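Local coordinates for E3 ubiquitin-protein ligase HERC2 (Homo sapiens, PDB 4L1M) that probably transfers ubiquitin to target proteins through its HECT domain, while the RCC1-like propeller described here is likely to serve as a protein-interaction platform, at residues Ser268-Ala273 with Asn288-His293; Gln309-Ile314 with Asp329-Ser334. All coordinates share one frame; numbering follows the deposited sequence.

Contact 1. Residues Ser268-Ala273 with Asn288-His293. With SO4 (sulfate ion), chain F.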
ATOM      1  N   SER A 268      -4.228   8.902   2.284  1.00 38.39           N
ATOM      2  CA  SER A 268      -3.887  10.070   3.113  1.00 37.11           C
ATOM      3  C   SER A 268      -5.019  10.401   4.064  1.00 35.73           C
ATOM      4  O   SER A 268      -6.076  10.846   3.648  1.00 37.62           O
ATOM      5  CB  SER A 268      -3.558  11.287   2.243  1.00 37.19           C
ATOM      6  OG  SER A 268      -3.188  12.387   3.053  1.00 36.50           O
ATOM      7  N   GLN A 269      -4.798  10.108   5.337  1.00 34.56           N
ATOM      8  CA  GLN A 269      -5.746  10.398   6.413  1.00 34.70           C
ATOM      9  C   GLN A 269      -7.044   9.617   6.327  1.00 36.17           C
ATOM     10  O   GLN A 269      -8.055  10.041   6.899  1.00 40.88           O
ATOM     11  CB  GLN A 269      -6.016  11.913   6.503  1.00 35.66           C
ATOM     12  CG  GLN A 269      -4.746  12.767   6.742  1.00 34.98           C
ATOM     13  CD  GLN A 269      -4.123  12.510   8.108  1.00 34.07           C
ATOM     14  OE1 GLN A 269      -4.769  12.720   9.108  1.00 39.25           O
ATOM     15  NE2 GLN A 269      -2.913  12.006   8.150  1.00 31.79           N
ATOM     16  N   PHE A 270      -7.031   8.476   5.639  1.00 35.44           N
ATOM     17  CA  PHE A 270      -8.192   7.578   5.613  1.00 37.37           C
ATOM     18  C   PHE A 270      -7.776   6.122   5.506  1.00 36.91           C
ATOM     19  O   PHE A 270      -6.648   5.813   5.161  1.00 37.30           O
ATOM     20  CB  PHE A 270      -9.197   7.945   4.506  1.00 39.76           C
ATOM     21  CG  PHE A 270      -8.780   7.543   3.111  1.00 39.30           C
ATOM     22  CD1 PHE A 270      -7.933   8.330   2.379  1.00 40.91           C
ATOM     23  CD2 PHE A 270      -9.300   6.417   2.517  1.00 40.59           C
ATOM     24  CE1 PHE A 270      -7.585   7.984   1.067  1.00 41.71           C
ATOM     25  CE2 PHE A 270      -8.955   6.065   1.211  1.00 41.21           C
ATOM     26  CZ  PHE A 270      -8.087   6.846   0.494  1.00 39.85           C
ATOM     27  N   SER A 271      -8.720   5.252   5.805  1.00 37.91           N
ATOM     28  CA  SER A 271      -8.452   3.865   6.005  1.00 38.73           C
ATOM     29  C   SER A 271      -9.459   3.020   5.243  1.00 40.26           C
ATOM     30  O   SER A 271     -10.583   3.442   4.997  1.00 41.11           O
ATOM     31  CB  SER A 271      -8.569   3.571   7.490  1.00 40.17           C
ATOM     32  OG  SER A 271      -7.657   4.370   8.226  1.00 40.77           O
ATOM     33  N   ILE A 272      -9.036   1.814   4.889  1.00 40.81           N
ATOM     34  CA  ILE A 272      -9.803   0.883   4.088  1.00 40.63           C
ATOM     35  C   ILE A 272      -9.688  -0.523   4.695  1.00 40.82           C
ATOM     36  O   ILE A 272      -8.610  -0.938   5.111  1.00 39.30           O
ATOM     37  CB  ILE A 272      -9.188   0.805   2.685  1.00 42.31           C
ATOM     38  CG1 ILE A 272      -9.349   2.123   1.933  1.00 43.08           C
ATOM     39  CG2 ILE A 272      -9.789  -0.356   1.886  1.00 44.12           C
ATOM     40  CD1 ILE A 272     -10.748   2.308   1.388  1.00 45.41           C
ATOM     41  N   ALA A 273     -10.778  -1.273   4.681  1.00 41.49           N
ATOM     42  CA  ALA A 273     -10.734  -2.683   4.999  1.00 41.67           C
ATOM     43  C   ALA A 273     -11.511  -3.465   3.961  1.00 42.86           C
ATOM     44  O   ALA A 273     -12.523  -2.993   3.446  1.00 43.84           O
ATOM     45  CB  ALA A 273     -11.341  -2.919   6.352  1.00 42.69           C
ATOM     46  N   ASN A 288     -12.344  15.808  -0.883  1.00 43.09           N
ATOM     47  CA  ASN A 288     -12.040  15.404  -2.242  1.00 41.86           C
ATOM     48  C   ASN A 288     -12.641  14.041  -2.575  1.00 41.59           C
ATOM     49  O   ASN A 288     -12.169  13.376  -3.480  1.00 40.65           O
ATOM     50  CB  ASN A 288     -10.520  15.404  -2.447  1.00 39.61           C
ATOM     51  CG  ASN A 288      -9.855  16.631  -1.864  1.00 38.64           C
ATOM     52  OD1 ASN A 288      -9.092  16.548  -0.912  1.00 38.38           O
ATOM     53  ND2 ASN A 288     -10.164  17.769  -2.411  1.00 39.77           N
ATOM     54  N   GLN A 289     -13.678  13.642  -1.832  1.00 41.71           N
ATOM     55  CA  GLN A 289     -14.431  12.404  -2.081  1.00 42.56           C
ATOM     56  C   GLN A 289     -13.601  11.135  -1.940  1.00 41.10           C
ATOM     57  O   GLN A 289     -13.981  10.097  -2.481  1.00 41.54           O
ATOM     58  CB  GLN A 289     -15.056  12.399  -3.483  1.00 44.68           C
ATOM     59  CG  GLN A 289     -15.980  13.560  -3.789  1.00 47.22           C
ATOM     60  CD  GLN A 289     -17.260  13.472  -2.995  1.00 49.54           C
ATOM     61  OE1 GLN A 289     -17.450  12.555  -2.191  1.00 51.59           O
ATOM     62  NE2 GLN A 289     -18.140  14.412  -3.200  1.00 52.11           N
ATOM     63  N   ARG A 290     -12.504  11.197  -1.193  1.00 38.80           N
ATOM     64  CA  ARG A 290     -11.594  10.075  -1.111  1.00 37.63           C
ATOM     65  C   ARG A 290     -12.199   8.817  -0.493  1.00 38.43           C
ATOM     66  O   ARG A 290     -11.719   7.723  -0.737  1.00 42.15           O
ATOM     67  CB  ARG A 290     -10.317  10.466  -0.366  1.00 36.31           C
ATOM     68  CG  ARG A 290     -10.474  10.678   1.139  1.00 36.14           C
ATOM     69  CD  ARG A 290      -9.244  11.339   1.723  1.00 34.39           C
ATOM     70  NE  ARG A 290      -9.142  12.731   1.336  1.00 34.84           N
ATOM     71  CZ  ARG A 290      -8.075  13.483   1.544  1.00 35.67           C
ATOM     72  NH1 ARG A 290      -6.995  12.982   2.136  1.00 35.18           N
ATOM     73  NH2 ARG A 290      -8.080  14.749   1.153  1.00 37.16           N
ATOM     74  N   LEU A 291     -13.241   8.948   0.297  1.00 40.14           N
ATOM     75  CA  LEU A 291     -13.886   7.771   0.919  1.00 41.88           C
ATOM     76  C   LEU A 291     -14.875   7.008   0.007  1.00 43.44           C
ATOM     77  O   LEU A 291     -15.175   5.847   0.279  1.00 44.12           O
ATOM     78  CB  LEU A 291     -14.656   8.192   2.169  1.00 42.50           C
ATOM     79  CG  LEU A 291     -13.847   8.932   3.201  1.00 41.61           C
ATOM     80  CD1 LEU A 291     -14.760   9.367   4.316  1.00 41.96           C
ATOM     81  CD2 LEU A 291     -12.711   8.043   3.707  1.00 40.64           C
ATOM     82  N   GLY A 292     -15.394   7.663  -1.033  1.00 44.61           N
ATOM     83  CA  GLY A 292     -16.297   7.018  -1.999  1.00 46.76           C
ATOM     84  C   GLY A 292     -17.764   6.877  -1.617  1.00 48.21           C
ATOM     85  O   GLY A 292     -18.511   6.231  -2.314  1.00 51.80           O
ATOM     86  N   HIS A 293     -18.188   7.488  -0.527  1.00 48.85           N
ATOM     87  CA  HIS A 293     -19.579   7.367  -0.071  1.00 48.75           C
ATOM     88  C   HIS A 293     -20.496   8.399  -0.672  1.00 50.60           C
ATOM     89  O   HIS A 293     -21.692   8.333  -0.445  1.00 52.77           O
ATOM     90  CB  HIS A 293     -19.660   7.468   1.439  1.00 47.90           C
ATOM     91  CG  HIS A 293     -18.889   6.408   2.156  1.00 47.56           C
ATOM     92  ND1 HIS A 293     -19.144   5.068   1.996  1.00 48.86           N
ATOM     93  CD2 HIS A 293     -17.871   6.490   3.047  1.00 46.71           C
ATOM     94  CE1 HIS A 293     -18.329   4.369   2.761  1.00 47.62           C
ATOM     95  NE2 HIS A 293     -17.539   5.208   3.404  1.00 45.86           N
TER
HETATM   96  S   SO4 F 803      -4.616  15.768   2.332  1.00 61.50           S
HETATM   97  O1  SO4 F 803      -4.235  14.853   1.254  1.00 59.18           O
HETATM   98  O2  SO4 F 803      -3.587  16.835   2.395  1.00 60.11           O
HETATM   99  O3  SO4 F 803      -5.938  16.394   2.111  1.00 64.72           O
HETATM  100  O4  SO4 F 803      -4.715  14.972   3.576  1.00 62.52           O
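Phe-270 meets Arg-290 by its ring face: the aliphatic part of the arginine lies over the ring, with CG 4.1 Å from the ring centroid in a CH-pi contact. Both residues belong to one blade of the seven-bladed RCC1-like beta-propeller. Phe-270 begins the blade's second strand, and Arg-290 stands in the long loop after strand 280-284, inside a type I turn from Gln-289 to Gly-292. The case illustrates how an arginine can serve two environments, its methylenes packing on an aromatic ring while its head group works in a polar one.

The chain achieves this by bending at chi3 (72°), past the methylenes that rest on Phe-270, which leaves the guanidinium plane nearly perpendicular to the ring. From there NH1 reaches back to the carbonyl of Ser-268, with NH1 to O at 2.8 Å; the oxygen sits close to the guanidinium plane, although NH1 approaches tilted from the carbonyl plane. Arg-290 NH2 bonds to Asn-288 OD1 at 2.9 Å, arriving in the amide plane on a lone pair. NE bonds to the carbonyl of Asp-287. With all three nitrogens engaged, the rotation of the group is largely fixed.

Leu-291 adds an apolar contact on the same side of the ring but nearer its root, Leu-291 CD2 lying 3.6 Å from Phe-270 CB and meeting the ring obliquely. The turn's backbone is held as well: Arg-290 O accepts a bond from Trp-335 NE1 of the following blade. A sulfate ion, probably from the crystallisation liquor, completes the polar end and also bonds to Lys-285 NZ. Ser-268 OG lies within hydrogen-bonding distance of two of its oxygens, NH1 makes only weak bonds to it, and Arg-290 NH2 donates to sulfate O3 at 2.9 Å.

Contact 2. Residues Gln309-Ile314 with Asp329-Ser334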
ATOM      1  N   GLN A 309     -21.287  -2.808  -3.371  1.00 64.80           N
ATOM      2  CA  GLN A 309     -22.160  -3.938  -3.042  1.00 68.97           C
ATOM      3  C   GLN A 309     -22.641  -4.561  -4.349  1.00 71.64           C
ATOM      4  O   GLN A 309     -22.874  -3.856  -5.327  1.00 73.53           O
ATOM      5  CB  GLN A 309     -23.363  -3.506  -2.194  1.00 69.93           C
ATOM      6  N   GLY A 310     -22.757  -5.881  -4.365  1.00 71.71           N
ATOM      7  CA  GLY A 310     -23.046  -6.610  -5.592  1.00 74.26           C
ATOM      8  C   GLY A 310     -21.786  -7.119  -6.270  1.00 73.27           C
ATOM      9  O   GLY A 310     -21.812  -8.150  -6.933  1.00 75.49           O
ATOM     10  N   LYS A 311     -20.681  -6.404  -6.108  1.00 69.55           N
ATOM     11  CA  LYS A 311     -19.423  -6.834  -6.674  1.00 68.55           C
ATOM     12  C   LYS A 311     -18.598  -7.487  -5.582  1.00 64.54           C
ATOM     13  O   LYS A 311     -18.654  -7.099  -4.428  1.00 61.40           O
ATOM     14  CB  LYS A 311     -18.678  -5.654  -7.298  1.00 69.57           C
ATOM     15  CG  LYS A 311     -19.515  -4.871  -8.316  1.00 75.60           C
ATOM     16  CD  LYS A 311     -19.823  -5.685  -9.573  1.00 80.80           C
ATOM     17  CE  LYS A 311     -20.837  -4.976 -10.480  1.00 86.79           C
ATOM     18  NZ  LYS A 311     -20.254  -4.119 -11.552  1.00 87.84           N
ATOM     19  N   LYS A 312     -17.850  -8.509  -5.962  1.00 64.46           N
ATOM     20  CA  LYS A 312     -16.946  -9.185  -5.054  1.00 61.71           C
ATOM     21  C   LYS A 312     -15.520  -8.646  -5.271  1.00 55.62           C
ATOM     22  O   LYS A 312     -14.838  -9.023  -6.208  1.00 54.36           O
ATOM     23  CB  LYS A 312     -16.998 -10.700  -5.290  1.00 65.47           C
ATOM     24  CG  LYS A 312     -16.541 -11.473  -4.072  1.00 68.28           C
ATOM     25  CD  LYS A 312     -15.665 -12.658  -4.390  1.00 72.63           C
ATOM     26  CE  LYS A 312     -14.624 -12.862  -3.288  1.00 74.04           C
ATOM     27  NZ  LYS A 312     -14.090 -14.253  -3.315  1.00 78.17           N
ATOM     28  N   VAL A 313     -15.086  -7.759  -4.398  1.00 51.70           N
ATOM     29  CA  VAL A 313     -13.800  -7.099  -4.559  1.00 48.80           C
ATOM     30  C   VAL A 313     -12.683  -7.989  -4.033  1.00 48.08           C
ATOM     31  O   VAL A 313     -12.790  -8.542  -2.930  1.00 46.72           O
ATOM     32  CB  VAL A 313     -13.785  -5.765  -3.809  1.00 46.54           C
ATOM     33  CG1 VAL A 313     -12.422  -5.116  -3.901  1.00 44.66           C
ATOM     34  CG2 VAL A 313     -14.853  -4.854  -4.363  1.00 47.28           C
ATOM     35  N   ILE A 314     -11.620  -8.137  -4.825  1.00 48.58           N
ATOM     36  CA  ILE A 314     -10.484  -8.988  -4.435  1.00 49.30           C
ATOM     37  C   ILE A 314      -9.227  -8.200  -4.107  1.00 47.58           C
ATOM     38  O   ILE A 314      -8.318  -8.744  -3.508  1.00 48.41           O
ATOM     39  CB  ILE A 314     -10.167 -10.088  -5.489  1.00 52.01           C
ATOM     40  CG1 ILE A 314      -9.595  -9.495  -6.796  1.00 51.69           C
ATOM     41  CG2 ILE A 314     -11.414 -10.935  -5.748  1.00 54.17           C
ATOM     42  CD1 ILE A 314      -9.194 -10.546  -7.802  1.00 53.12           C
ATOM     43  N   ASP A 329     -14.519 -10.794 -11.015  1.00 66.79           N
ATOM     44  CA  ASP A 329     -14.813 -10.871 -12.453  1.00 70.54           C
ATOM     45  C   ASP A 329     -14.047  -9.821 -13.273  1.00 69.27           C
ATOM     46  O   ASP A 329     -14.455  -9.471 -14.373  1.00 69.14           O
ATOM     47  CB  ASP A 329     -16.330 -10.733 -12.703  1.00 75.28           C
ATOM     48  CG  ASP A 329     -16.881  -9.324 -12.341  1.00 77.82           C
ATOM     49  OD1 ASP A 329     -16.748  -8.876 -11.167  1.00 76.92           O
ATOM     50  OD2 ASP A 329     -17.467  -8.679 -13.241  1.00 80.37           O
ATOM     51  N   SER A 330     -12.956  -9.302 -12.714  1.00 68.69           N
ATOM     52  CA  SER A 330     -11.968  -8.528 -13.464  1.00 68.87           C
ATOM     53  C   SER A 330     -12.364  -7.075 -13.845  1.00 67.38           C
ATOM     54  O   SER A 330     -11.742  -6.478 -14.739  1.00 71.08           O
ATOM     55  CB  SER A 330     -11.552  -9.317 -14.719  1.00 69.93           C
ATOM     56  OG  SER A 330     -10.335  -8.813 -15.238  1.00 72.13           O
ATOM     57  N   GLU A 331     -13.392  -6.519 -13.211  1.00 63.59           N
ATOM     58  CA  GLU A 331     -13.726  -5.104 -13.410  1.00 61.42           C
ATOM     59  C   GLU A 331     -12.817  -4.261 -12.534  1.00 56.55           C
ATOM     60  O   GLU A 331     -12.462  -4.673 -11.428  1.00 55.38           O
ATOM     61  CB  GLU A 331     -15.176  -4.799 -13.019  1.00 62.04           C
ATOM     62  CG  GLU A 331     -16.247  -5.444 -13.869  1.00 64.78           C
ATOM     63  CD  GLU A 331     -17.662  -5.120 -13.405  1.00 65.98           C
ATOM     64  OE1 GLU A 331     -18.593  -5.185 -14.220  1.00 69.81           O
ATOM     65  OE2 GLU A 331     -17.864  -4.799 -12.228  1.00 65.60           O
ATOM     66  N   VAL A 332     -12.476  -3.069 -13.005  1.00 53.96           N
ATOM     67  CA  VAL A 332     -11.665  -2.140 -12.217  1.00 50.76           C
ATOM     68  C   VAL A 332     -12.455  -0.865 -11.933  1.00 50.81           C
ATOM     69  O   VAL A 332     -12.740  -0.085 -12.839  1.00 52.35           O
ATOM     70  CB  VAL A 332     -10.360  -1.782 -12.954  1.00 49.55           C
ATOM     71  CG1 VAL A 332      -9.457  -0.939 -12.069  1.00 46.92           C
ATOM     72  CG2 VAL A 332      -9.640  -3.053 -13.394  1.00 49.44           C
ATOM     73  N   HIS A 333     -12.799  -0.655 -10.665  1.00 49.40           N
ATOM     74  CA  HIS A 333     -13.588   0.513 -10.221  1.00 48.34           C
ATOM     75  C   HIS A 333     -12.662   1.553  -9.614  1.00 46.25           C
ATOM     76  O   HIS A 333     -11.627   1.220  -9.055  1.00 43.42           O
ATOM     77  CB  HIS A 333     -14.590   0.065  -9.177  1.00 48.28           C
ATOM     78  CG  HIS A 333     -15.647  -0.850  -9.716  1.00 51.63           C
ATOM     79  ND1 HIS A 333     -16.983  -0.508  -9.732  1.00 53.15           N
ATOM     80  CD2 HIS A 333     -15.572  -2.091 -10.261  1.00 53.25           C
ATOM     81  CE1 HIS A 333     -17.682  -1.490 -10.271  1.00 55.83           C
ATOM     82  NE2 HIS A 333     -16.851  -2.463 -10.604  1.00 55.22           N
ATOM     83  N   SER A 334     -13.033   2.815  -9.710  1.00 46.51           N
ATOM     84  CA  SER A 334     -12.257   3.860  -9.042  1.00 44.56           C
ATOM     85  C   SER A 334     -13.165   4.938  -8.466  1.00 45.74           C
ATOM     86  O   SER A 334     -14.315   5.062  -8.856  1.00 48.24           O
ATOM     87  CB  SER A 334     -11.273   4.495 -10.013  1.00 43.67           C
ATOM     88  OG  SER A 334     -11.934   5.393 -10.890  1.00 45.14           O
TER
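Lys-311 NZ and Glu-331 OE2 form a salt bridge at 2.6 Å, with the ammonium group on the syn lone pair of that oxygen. The second carboxylate oxygen is farther off, Glu-331 OE1 lying 3.3 Å from Lys-311 NZ, which makes the pairing one-sided. OE2 takes a second bond from within its own segment: His-333 NE2 donates to Glu-331 OE2 at 3.0 Å in a nearly straight line, N-H...O 166°. The two donors use the oxygen differently. The imidazole holds OE2 close to its own ring plane, yet it meets the carboxylate from above, 42° out of the carboxylate plane. Two donors on one oxygen, one of them a lysine, would tend to keep Glu-331 ionised.

This three-residue network illustrates how side chains can join strands that are not neighbours in a sheet. In this blade of the RCC1-like propeller, strand 322-327 runs between strands 313-318 and 332-335, and its end is spanned here by Lys-311, from just before the first strand, and Glu-331, from just before the third. Lys-311 and His-333 both also touch Thr-327 of the intervening strand. Thr-327 OG1 in turn accepts from the backbone N of Glu-331 and bonds to Asp-329 OD1, which ties down the turn that carries the glutamate.

The lysine side chain crosses that of Glu-331 at about a right angle. The bend at chi2 (-67°) carries Lys-311 CD alongside the acceptor, 3.4 Å from Glu-331 OE2, and a second bend at chi4 turns NZ in to it. Asp-329 OD2 stays 5.6 Å from Lys-311 NZ, a complementary charge that is nearby without contact. At the imidazole, Lys-311 NZ lies by the ring edge, 3.9 Å from His-333 CE1.

How the contacts relate
Contacts 1 and 2 follow one another along the chain and lie in successive blades of the same propeller, their centres about 17 Å apart and their nearest atoms about 7 Å apart, without touching. The blades are nevertheless joined near them: Trp-335, directly after segment 329-334, donates its indole N-H to the backbone of segment 288-293, and Ser-268 shares a backbone bond with Ser-320 of the later blade. The sulfate belongs to contact 1 alone. There the arginine's anionic partner is this sulfate, probably a crystallisation ion, whose charge may partly offset its own; in contact 2 the lysine pairs with a carboxylate of the protein.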